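Local coordinates for monosaccharide ABC transporter substrate-binding protein, CUT2 family (Acidothermus cellulolyticus, PDB 4RU1) that binds myo-inositol in a pocket between its two lobes and probably serves as the solute-binding component of a CUT2-family ABC sugar transporter, at residues 18-31 / 51-65. Sequence-based numbering, arbitrary orientation. Where two conformers were deposited one is given.
Sequences TPHLTIAMITHQQP and NVTLKYSNDPDSTKE. With INS (1,2,3,4,5,6-hexahydroxy-cyclohexane), chain M.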
ATOM      1  N   THR A  18       1.184 -20.865  26.357  1.00 38.84           N
ATOM      2  CA  THR A  18       0.287 -20.591  25.231  1.00 37.66           C
ATOM      3  C   THR A  18       0.766 -21.352  23.974  1.00 42.10           C
ATOM      4  O   THR A  18       1.923 -21.791  23.921  1.00 42.84           O
ATOM      5  CB  THR A  18       0.182 -19.061  25.060  1.00 50.91           C
ATOM      6  OG1 THR A  18      -1.066 -18.715  24.460  1.00 54.80           O
ATOM      7  CG2 THR A  18       1.345 -18.520  24.242  1.00 30.53           C
ATOM      8  N   PRO A  19      -0.121 -21.559  22.969  1.00 41.42           N
ATOM      9  CA  PRO A  19       0.414 -22.294  21.835  1.00 37.82           C
ATOM     10  C   PRO A  19       1.376 -21.425  20.996  1.00 30.78           C
ATOM     11  O   PRO A  19       1.246 -20.214  20.935  1.00 31.21           O
ATOM     12  CB  PRO A  19      -0.835 -22.701  21.049  1.00 48.06           C
ATOM     13  CG  PRO A  19      -1.913 -21.751  21.470  1.00 48.29           C
ATOM     14  CD  PRO A  19      -1.464 -21.014  22.697  1.00 51.95           C
ATOM     15  N   HIS A  20       2.384 -22.055  20.420  1.00 23.86           N
ATOM     16  CA  HIS A  20       3.339 -21.308  19.642  1.00 25.87           C
ATOM     17  C   HIS A  20       2.978 -21.515  18.182  1.00 31.51           C
ATOM     18  O   HIS A  20       2.748 -22.639  17.743  1.00 23.82           O
ATOM     19  CB  HIS A  20       4.784 -21.694  19.911  1.00 26.08           C
ATOM     20  CG  HIS A  20       5.721 -20.968  19.025  1.00 27.60           C
ATOM     21  ND1 HIS A  20       6.168 -21.534  17.859  1.00 37.89           N
ATOM     22  CD2 HIS A  20       6.228 -19.718  19.067  1.00 41.36           C
ATOM     23  CE1 HIS A  20       6.903 -20.655  17.215  1.00 22.58           C
ATOM     24  NE2 HIS A  20       6.994 -19.563  17.941  1.00 28.16           N
ATOM     25  N   LEU A  21       2.882 -20.412  17.441  1.00 16.31           N
ATOM     26  CA  LEU A  21       2.487 -20.425  16.049  1.00 22.05           C
ATOM     27  C   LEU A  21       3.583 -19.874  15.143  1.00 16.73           C
ATOM     28  O   LEU A  21       4.359 -19.006  15.547  1.00 21.26           O
ATOM     29  CB  LEU A  21       1.293 -19.492  15.879  1.00 23.03           C
ATOM     30  CG  LEU A  21       0.108 -19.869  16.720  1.00 18.63           C
ATOM     31  CD1 LEU A  21      -1.050 -19.002  16.393  1.00 21.08           C
ATOM     32  CD2 LEU A  21      -0.278 -21.330  16.525  1.00 25.35           C
ATOM     33  N   THR A  22       3.649 -20.443  13.931  1.00 18.60           N
ATOM     34  CA  THR A  22       4.534 -19.948  12.905  1.00 19.19           C
ATOM     35  C   THR A  22       3.692 -19.402  11.762  1.00 13.77           C
ATOM     36  O   THR A  22       2.803 -20.152  11.178  1.00 16.71           O
ATOM     37  CB  THR A  22       5.487 -21.028  12.329  1.00 29.89           C
ATOM     38  OG1 THR A  22       6.368 -21.475  13.357  1.00 24.74           O
ATOM     39  CG2 THR A  22       6.346 -20.416  11.134  1.00 21.82           C
ATOM     40  N   ILE A  23       3.834 -18.093  11.532  1.00 15.30           N
ATOM     41  CA  ILE A  23       3.065 -17.430  10.445  0.50 16.09           C
ATOM     42  C   ILE A  23       4.005 -16.894   9.382  1.00 14.78           C
ATOM     43  O   ILE A  23       4.958 -16.231   9.683  1.00 17.05           O
ATOM     44  CB  ILE A  23       2.192 -16.265  10.951  0.50 15.34           C
ATOM     45  CG1 ILE A  23       1.351 -16.700  12.168  0.50 19.74           C
ATOM     46  CG2 ILE A  23       1.379 -15.667   9.788  0.50 13.37           C
ATOM     47  CD1 ILE A  23       0.303 -17.767  11.942  0.50 16.61           C
ATOM     48  N   ALA A  24       3.735 -17.274   8.101  1.00 15.66           N
ATOM     49  CA  ALA A  24       4.452 -16.706   6.930  1.00 14.73           C
ATOM     50  C   ALA A  24       3.772 -15.481   6.448  1.00 13.58           C
ATOM     51  O   ALA A  24       2.546 -15.571   6.100  1.00 17.98           O
ATOM     52  CB  ALA A  24       4.514 -17.689   5.771  1.00 15.03           C
ATOM     53  N   MET A  25       4.491 -14.369   6.419  1.00 15.57           N
ATOM     54  CA  MET A  25       3.973 -13.110   5.762  1.00 12.28           C
ATOM     55  C   MET A  25       4.740 -12.926   4.468  1.00 13.71           C
ATOM     56  O   MET A  25       6.006 -12.838   4.482  1.00 15.35           O
ATOM     57  CB  MET A  25       4.140 -11.885   6.635  1.00 11.96           C
ATOM     58  CG  MET A  25       3.759 -10.580   6.030  1.00 16.57           C
ATOM     59  SD  MET A  25       3.683  -9.124   7.228  1.00  8.56           S
ATOM     60  CE  MET A  25       2.060  -9.493   7.926  1.00 15.44           C
ATOM     61  N   ILE A  26       4.007 -12.937   3.341  1.00 15.46           N
ATOM     62  CA  ILE A  26       4.559 -12.973   1.999  1.00 14.35           C
ATOM     63  C   ILE A  26       4.059 -11.775   1.240  1.00 15.11           C
ATOM     64  O   ILE A  26       2.844 -11.537   1.113  1.00 14.02           O
ATOM     65  CB  ILE A  26       4.105 -14.244   1.340  1.00 14.45           C
ATOM     66  CG1 ILE A  26       4.661 -15.444   2.120  1.00 15.33           C
ATOM     67  CG2 ILE A  26       4.653 -14.321  -0.067  1.00 16.86           C
ATOM     68  CD1 ILE A  26       4.033 -16.782   1.721  1.00 15.98           C
ATOM     69  N   THR A  27       4.991 -10.956   0.770  1.00 13.63           N
ATOM     70  CA  THR A  27       4.620  -9.738   0.099  1.00 12.39           C
ATOM     71  C   THR A  27       5.378  -9.558  -1.243  1.00 14.99           C
ATOM     72  O   THR A  27       6.163 -10.372  -1.701  1.00 14.11           O
ATOM     73  CB  THR A  27       4.880  -8.537   0.997  1.00 13.78           C
ATOM     74  OG1 THR A  27       6.251  -8.180   0.824  1.00 16.17           O
ATOM     75  CG2 THR A  27       4.551  -8.801   2.428  1.00 15.83           C
ATOM     76  N   HIS A  28       4.996  -8.489  -1.925  1.00 14.87           N
ATOM     77  CA  HIS A  28       5.574  -8.052  -3.200  1.00 13.27           C
ATOM     78  C   HIS A  28       6.571  -6.912  -3.074  1.00 15.73           C
ATOM     79  O   HIS A  28       6.897  -6.321  -4.082  1.00 16.13           O
ATOM     80  CB  HIS A  28       4.435  -7.649  -4.120  1.00 16.76           C
ATOM     81  CG  HIS A  28       3.600  -6.508  -3.588  1.00 15.89           C
ATOM     82  ND1 HIS A  28       2.499  -6.733  -2.773  1.00 15.59           N
ATOM     83  CD2 HIS A  28       3.671  -5.178  -3.761  1.00 15.76           C
ATOM     84  CE1 HIS A  28       1.937  -5.590  -2.481  1.00 11.51           C
ATOM     85  NE2 HIS A  28       2.636  -4.626  -3.046  1.00 13.75           N
ATOM     86  N   GLN A  29       7.023  -6.624  -1.827  1.00 15.61           N
ATOM     87  CA  GLN A  29       7.936  -5.538  -1.488  1.00 15.35           C
ATOM     88  C   GLN A  29       9.116  -5.519  -2.481  1.00 13.30           C
ATOM     89  O   GLN A  29       9.799  -6.562  -2.671  1.00 16.05           O
ATOM     90  CB  GLN A  29       8.428  -5.701  -0.072  1.00 15.22           C
ATOM     91  CG  GLN A  29       9.594  -4.811   0.247  1.00 15.97           C
ATOM     92  CD  GLN A  29      10.091  -4.930   1.630  1.00 22.27           C
ATOM     93  OE1 GLN A  29       9.799  -5.879   2.341  1.00 19.24           O
ATOM     94  NE2 GLN A  29      10.823  -3.925   2.063  1.00 28.02           N
ATOM     95  N   GLN A  30       9.307  -4.375  -3.116  1.00 15.54           N
ATOM     96  CA  GLN A  30      10.570  -4.117  -3.824  1.00 15.84           C
ATOM     97  C   GLN A  30      11.628  -3.858  -2.788  1.00 15.78           C
ATOM     98  O   GLN A  30      11.428  -3.052  -1.861  1.00 20.92           O
ATOM     99  CB  GLN A  30      10.420  -2.893  -4.688  1.00 20.95           C
ATOM    100  CG  GLN A  30      11.672  -2.446  -5.394  1.00 24.17           C
ATOM    101  CD  GLN A  30      11.970  -3.318  -6.608  1.00 39.64           C
ATOM    102  OE1 GLN A  30      11.076  -3.702  -7.364  1.00 28.46           O
ATOM    103  NE2 GLN A  30      13.226  -3.646  -6.788  1.00 32.27           N
ATOM    104  N   PRO A  31      12.808  -4.460  -2.912  1.00 17.81           N
ATOM    105  CA  PRO A  31      13.838  -4.120  -1.900  1.00 18.84           C
ATOM    106  C   PRO A  31      14.121  -2.654  -1.792  1.00 17.98           C
ATOM    107  O   PRO A  31      14.139  -1.948  -2.833  1.00 23.96           O
ATOM    108  CB  PRO A  31      15.085  -4.865  -2.416  1.00 17.90           C
ATOM    109  CG  PRO A  31      14.473  -6.084  -3.078  1.00 24.18           C
ATOM    110  CD  PRO A  31      13.176  -5.622  -3.748  1.00 21.69           C
ATOM    111  N   ASN A  51       2.537 -14.933  20.593  1.00 16.37           N
ATOM    112  CA  ASN A  51       3.463 -16.094  20.572  1.00 17.71           C
ATOM    113  C   ASN A  51       3.621 -16.693  19.173  1.00 20.58           C
ATOM    114  O   ASN A  51       3.506 -17.883  18.943  1.00 17.96           O
ATOM    115  CB  ASN A  51       3.046 -17.213  21.579  1.00 21.24           C
ATOM    116  CG  ASN A  51       4.235 -18.133  21.956  1.00 23.26           C
ATOM    117  OD1 ASN A  51       5.407 -17.854  21.639  1.00 26.47           O
ATOM    118  ND2 ASN A  51       3.913 -19.237  22.645  1.00 23.96           N
ATOM    119  N   VAL A  52       3.889 -15.800  18.229  1.00 18.33           N
ATOM    120  CA  VAL A  52       4.067 -16.154  16.825  1.00 17.43           C
ATOM    121  C   VAL A  52       5.521 -15.941  16.445  1.00 19.89           C
ATOM    122  O   VAL A  52       6.093 -14.902  16.714  1.00 17.83           O
ATOM    123  CB  VAL A  52       3.134 -15.248  15.964  1.00 17.50           C
ATOM    124  CG1 VAL A  52       3.499 -15.278  14.493  1.00 18.65           C
ATOM    125  CG2 VAL A  52       1.690 -15.665  16.124  1.00 16.66           C
ATOM    126  N   THR A  53       6.069 -16.911  15.723  1.00 18.65           N
ATOM    127  CA  THR A  53       7.302 -16.683  14.978  1.00 20.73           C
ATOM    128  C   THR A  53       6.877 -16.234  13.572  1.00 16.40           C
ATOM    129  O   THR A  53       6.174 -16.988  12.872  1.00 17.91           O
ATOM    130  CB  THR A  53       8.137 -17.970  14.939  1.00 21.89           C
ATOM    131  OG1 THR A  53       8.630 -18.275  16.250  1.00 22.94           O
ATOM    132  CG2 THR A  53       9.300 -17.797  14.005  1.00 26.52           C
ATOM    133  N   LEU A  54       7.275 -15.044  13.189  1.00 17.97           N
ATOM    134  CA  LEU A  54       6.903 -14.402  11.937  1.00 17.78           C
ATOM    135  C   LEU A  54       7.997 -14.663  10.956  1.00 16.87           C
ATOM    136  O   LEU A  54       9.137 -14.221  11.195  1.00 23.33           O
ATOM    137  CB  LEU A  54       6.712 -12.886  12.154  1.00 18.13           C
ATOM    138  CG  LEU A  54       6.198 -12.185  10.876  1.00 18.46           C
ATOM    139  CD1 LEU A  54       4.794 -12.606  10.532  1.00 17.57           C
ATOM    140  CD2 LEU A  54       6.285 -10.680  11.070  1.00 25.70           C
ATOM    141  N   LYS A  55       7.666 -15.359   9.880  1.00 18.16           N
ATOM    142  CA  LYS A  55       8.593 -15.547   8.786  1.00 18.39           C
ATOM    143  C   LYS A  55       8.164 -14.597   7.673  1.00 20.28           C
ATOM    144  O   LYS A  55       7.120 -14.752   7.069  1.00 22.10           O
ATOM    145  CB  LYS A  55       8.577 -17.006   8.316  1.00 16.64           C
ATOM    146  CG  LYS A  55       9.087 -17.998   9.353  1.00 30.79           C
ATOM    147  CD  LYS A  55       8.785 -19.441   8.987  1.00 38.41           C
ATOM    148  CE  LYS A  55       9.936 -20.110   8.257  1.00 77.63           C
ATOM    149  NZ  LYS A  55       9.566 -21.410   7.612  1.00 35.30           N
ATOM    150  N   TYR A  56       9.004 -13.617   7.410  1.00 16.61           N
ATOM    151  CA  TYR A  56       8.719 -12.610   6.384  1.00 16.86           C
ATOM    152  C   TYR A  56       9.496 -12.872   5.128  1.00 17.98           C
ATOM    153  O   TYR A  56      10.730 -13.052   5.215  1.00 17.52           O
ATOM    154  CB  TYR A  56       8.994 -11.201   6.884  1.00 13.45           C
ATOM    155  CG  TYR A  56       8.617 -10.077   5.895  1.00 13.86           C
ATOM    156  CD1 TYR A  56       9.488  -9.725   4.915  1.00 13.44           C
ATOM    157  CD2 TYR A  56       7.401  -9.464   5.909  1.00 17.06           C
ATOM    158  CE1 TYR A  56       9.217  -8.731   3.972  1.00 15.47           C
ATOM    159  CE2 TYR A  56       7.090  -8.439   4.994  1.00 16.56           C
ATOM    160  CZ  TYR A  56       7.968  -8.106   3.985  1.00 17.97           C
ATOM    161  OH  TYR A  56       7.646  -7.077   3.093  1.00 15.33           O
ATOM    162  N   SER A  57       8.815 -12.910   3.962  1.00 12.34           N
ATOM    163  CA  SER A  57       9.467 -13.089   2.680  1.00 12.57           C
ATOM    164  C   SER A  57       8.797 -12.231   1.628  1.00 15.69           C
ATOM    165  O   SER A  57       7.630 -11.781   1.740  1.00 14.83           O
ATOM    166  CB  SER A  57       9.469 -14.519   2.248  1.00 12.58           C
ATOM    167  OG  SER A  57       8.214 -15.104   2.126  1.00 17.48           O
ATOM    168  N   ASN A  58       9.564 -11.912   0.614  1.00 14.47           N
ATOM    169  CA  ASN A  58       9.083 -11.015  -0.414  1.00 15.71           C
ATOM    170  C   ASN A  58       9.783 -11.125  -1.738  1.00 14.11           C
ATOM    171  O   ASN A  58      10.982 -11.448  -1.819  1.00 18.64           O
ATOM    172  CB  ASN A  58       9.175  -9.538   0.023  1.00 17.97           C
ATOM    173  CG  ASN A  58      10.631  -9.068   0.235  1.00 15.32           C
ATOM    174  OD1 ASN A  58      11.291  -9.575   1.157  1.00 19.31           O
ATOM    175  ND2 ASN A  58      11.153  -8.194  -0.639  1.00 18.64           N
ATOM    176  N   ASP A  59       9.027 -10.789  -2.783  1.00 16.02           N
ATOM    177  CA  ASP A  59       9.632 -10.643  -4.099  1.00 16.80           C
ATOM    178  C   ASP A  59       8.738  -9.823  -4.994  1.00 17.42           C
ATOM    179  O   ASP A  59       7.562 -10.130  -5.137  1.00 15.71           O
ATOM    180  CB  ASP A  59       9.889 -12.025  -4.699  1.00 16.26           C
ATOM    181  CG  ASP A  59      11.044 -11.991  -5.743  1.00 17.46           C
ATOM    182  OD1 ASP A  59      10.888 -11.309  -6.783  1.00 17.79           O
ATOM    183  OD2 ASP A  59      12.024 -12.672  -5.553  1.00 18.34           O
ATOM    184  N   PRO A  60       9.331  -8.811  -5.676  1.00 15.87           N
ATOM    185  CA  PRO A  60       8.467  -8.016  -6.568  1.00 19.37           C
ATOM    186  C   PRO A  60       8.108  -8.705  -7.904  1.00 17.37           C
ATOM    187  O   PRO A  60       7.382  -8.123  -8.733  1.00 18.05           O
ATOM    188  CB  PRO A  60       9.336  -6.755  -6.792  1.00 19.77           C
ATOM    189  CG  PRO A  60      10.736  -7.284  -6.731  1.00 17.68           C
ATOM    190  CD  PRO A  60      10.686  -8.274  -5.579  1.00 19.11           C
ATOM    191  N   ASP A  61       8.713  -9.876  -8.184  1.00 16.61           N
ATOM    192  CA  ASP A  61       8.306 -10.760  -9.306  1.00 18.47           C
ATOM    193  C   ASP A  61       7.194 -11.701  -8.797  1.00 18.66           C
ATOM    194  O   ASP A  61       7.392 -12.520  -7.898  1.00 16.14           O
ATOM    195  CB  ASP A  61       9.568 -11.535  -9.789  1.00 17.76           C
ATOM    196  CG  ASP A  61       9.319 -12.554 -10.863  1.00 28.09           C
ATOM    197  OD1 ASP A  61       8.218 -13.069 -11.056  1.00 25.78           O
ATOM    198  OD2 ASP A  61      10.327 -12.926 -11.488  1.00 28.33           O
ATOM    199  N   SER A  62       5.977 -11.466  -9.280  1.00 16.66           N
ATOM    200  CA  SER A  62       4.870 -12.258  -8.811  1.00 15.16           C
ATOM    201  C   SER A  62       5.024 -13.767  -9.028  1.00 15.00           C
ATOM    202  O   SER A  62       4.394 -14.559  -8.356  1.00 15.80           O
ATOM    203  CB  SER A  62       3.584 -11.704  -9.374  1.00 21.33           C
ATOM    204  OG  SER A  62       3.660 -11.688 -10.773  1.00 20.47           O
ATOM    205  N   THR A  63       5.791 -14.199 -10.049  1.00 17.78           N
ATOM    206  CA  THR A  63       6.021 -15.654 -10.239  1.00 16.74           C
ATOM    207  C   THR A  63       6.840 -16.139  -9.047  1.00 14.50           C
ATOM    208  O   THR A  63       6.603 -17.235  -8.544  1.00 18.37           O
ATOM    209  CB  THR A  63       6.803 -15.904 -11.573  1.00 21.92           C
ATOM    210  OG1 THR A  63       6.069 -15.240 -12.593  1.00 27.03           O
ATOM    211  CG2 THR A  63       6.933 -17.350 -11.897  1.00 39.94           C
ATOM    212  N   LYS A  64       7.792 -15.297  -8.621  1.00 17.33           N
ATOM    213  CA  LYS A  64       8.651 -15.635  -7.464  1.00 14.44           C
ATOM    214  C   LYS A  64       7.815 -15.537  -6.120  1.00 15.59           C
ATOM    215  O   LYS A  64       8.005 -16.283  -5.177  1.00 16.32           O
ATOM    216  CB  LYS A  64       9.893 -14.828  -7.438  1.00 17.72           C
ATOM    217  CG  LYS A  64      10.860 -15.240  -8.551  1.00 16.77           C
ATOM    218  CD  LYS A  64      12.221 -14.674  -8.354  1.00 20.65           C
ATOM    219  CE  LYS A  64      13.161 -15.463  -9.285  1.00 17.43           C
ATOM    220  NZ  LYS A  64      14.518 -15.058  -8.917  1.00 18.13           N
ATOM    221  N   GLU A  65       6.927 -14.564  -6.016  1.00 15.33           N
ATOM    222  CA  GLU A  65       6.038 -14.532  -4.840  1.00 15.29           C
ATOM    223  C   GLU A  65       5.147 -15.782  -4.750  1.00 18.07           C
ATOM    224  O   GLU A  65       4.899 -16.266  -3.687  1.00 15.46           O
ATOM    225  CB  GLU A  65       5.188 -13.258  -4.836  1.00 16.62           C
ATOM    226  CG  GLU A  65       4.404 -13.074  -3.510  1.00 15.70           C
ATOM    227  CD  GLU A  65       3.484 -11.889  -3.472  1.00 19.86           C
ATOM    228  OE1 GLU A  65       3.368 -11.085  -4.419  1.00 16.52           O
ATOM    229  OE2 GLU A  65       2.749 -11.832  -2.421  1.00 17.27           O
TER
HETATM  230  C1  INS M 401       1.753   1.462  -1.041  1.00 11.78           C
HETATM  231  C2  INS M 401       3.040   1.828  -1.764  1.00 20.58           C
HETATM  232  C3  INS M 401       3.936   0.592  -1.845  1.00 15.87           C
HETATM  233  C4  INS M 401       3.230  -0.624  -2.403  1.00 13.86           C
HETATM  234  C5  INS M 401       2.008  -0.971  -1.614  1.00 10.17           C
HETATM  235  C6  INS M 401       1.049   0.180  -1.483  1.00 14.39           C
HETATM  236  O1  INS M 401       0.824   2.556  -0.978  1.00 13.76           O
HETATM  237  O2  INS M 401       2.650   2.155  -3.109  1.00 20.99           O
HETATM  238  O3  INS M 401       5.029   0.961  -2.710  1.00 19.61           O
HETATM  239  O4  INS M 401       4.128  -1.761  -2.451  1.00 17.88           O
HETATM  240  O5  INS M 401       1.256  -2.052  -2.209  1.00 13.46           O
HETATM  241  O6  INS M 401      -0.064  -0.154  -0.604  1.00 14.59           O
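Tyr-56 meets the side chains of Thr-27 and Gln-29 through its hydroxyl, at the C-terminal end of a parallel strand pair running from Leu-21/Val-52 to Thr-27/Asn-58. Its OH donates to Gln-29 OE1 (2.6 Å), tilted from the amide's carbonyl plane, and accepts from Thr-27 OG1 at 2.9 Å. Thr-27 OG1, turned in between its backbone N and C (chi1 85°), also accepts from Gln-29 N in an ST turn and thereby ties the turn to the tyrosine. With CG anti to its backbone N (chi1 175°) and the chain extended through chi2, Met-25 brings SD to the edge of the Tyr-56 ring, a Met-aromatic contact with SD 5.2 Å from the ring centroid. A phenylalanine in place of Tyr-56 would probably leave Gln-29 OE1 without this donor, Thr-27 OG1 without this acceptor and the turn less firmly fixed. Asn-58 ND2 grips Gln-29 O (2.9 Å) from above the carbonyl plane. Beyond the strand, His-28 NE2 donates to inositol O5 at 3.0 Å, while its ND1 is hydrogen-bonded to Thr-83 OG1, itself hydrogen-bonded to Glu-65 OE2. In this first beta-alpha-beta unit of a periplasmic binding protein fold, strand 52-58 edges the sheet, strand 79-82 flanks 21-27, helices 35-49 and 253-270 pack against Met-25 and Leu-54, and helix 62-74 against Ala-24 and Ile-26.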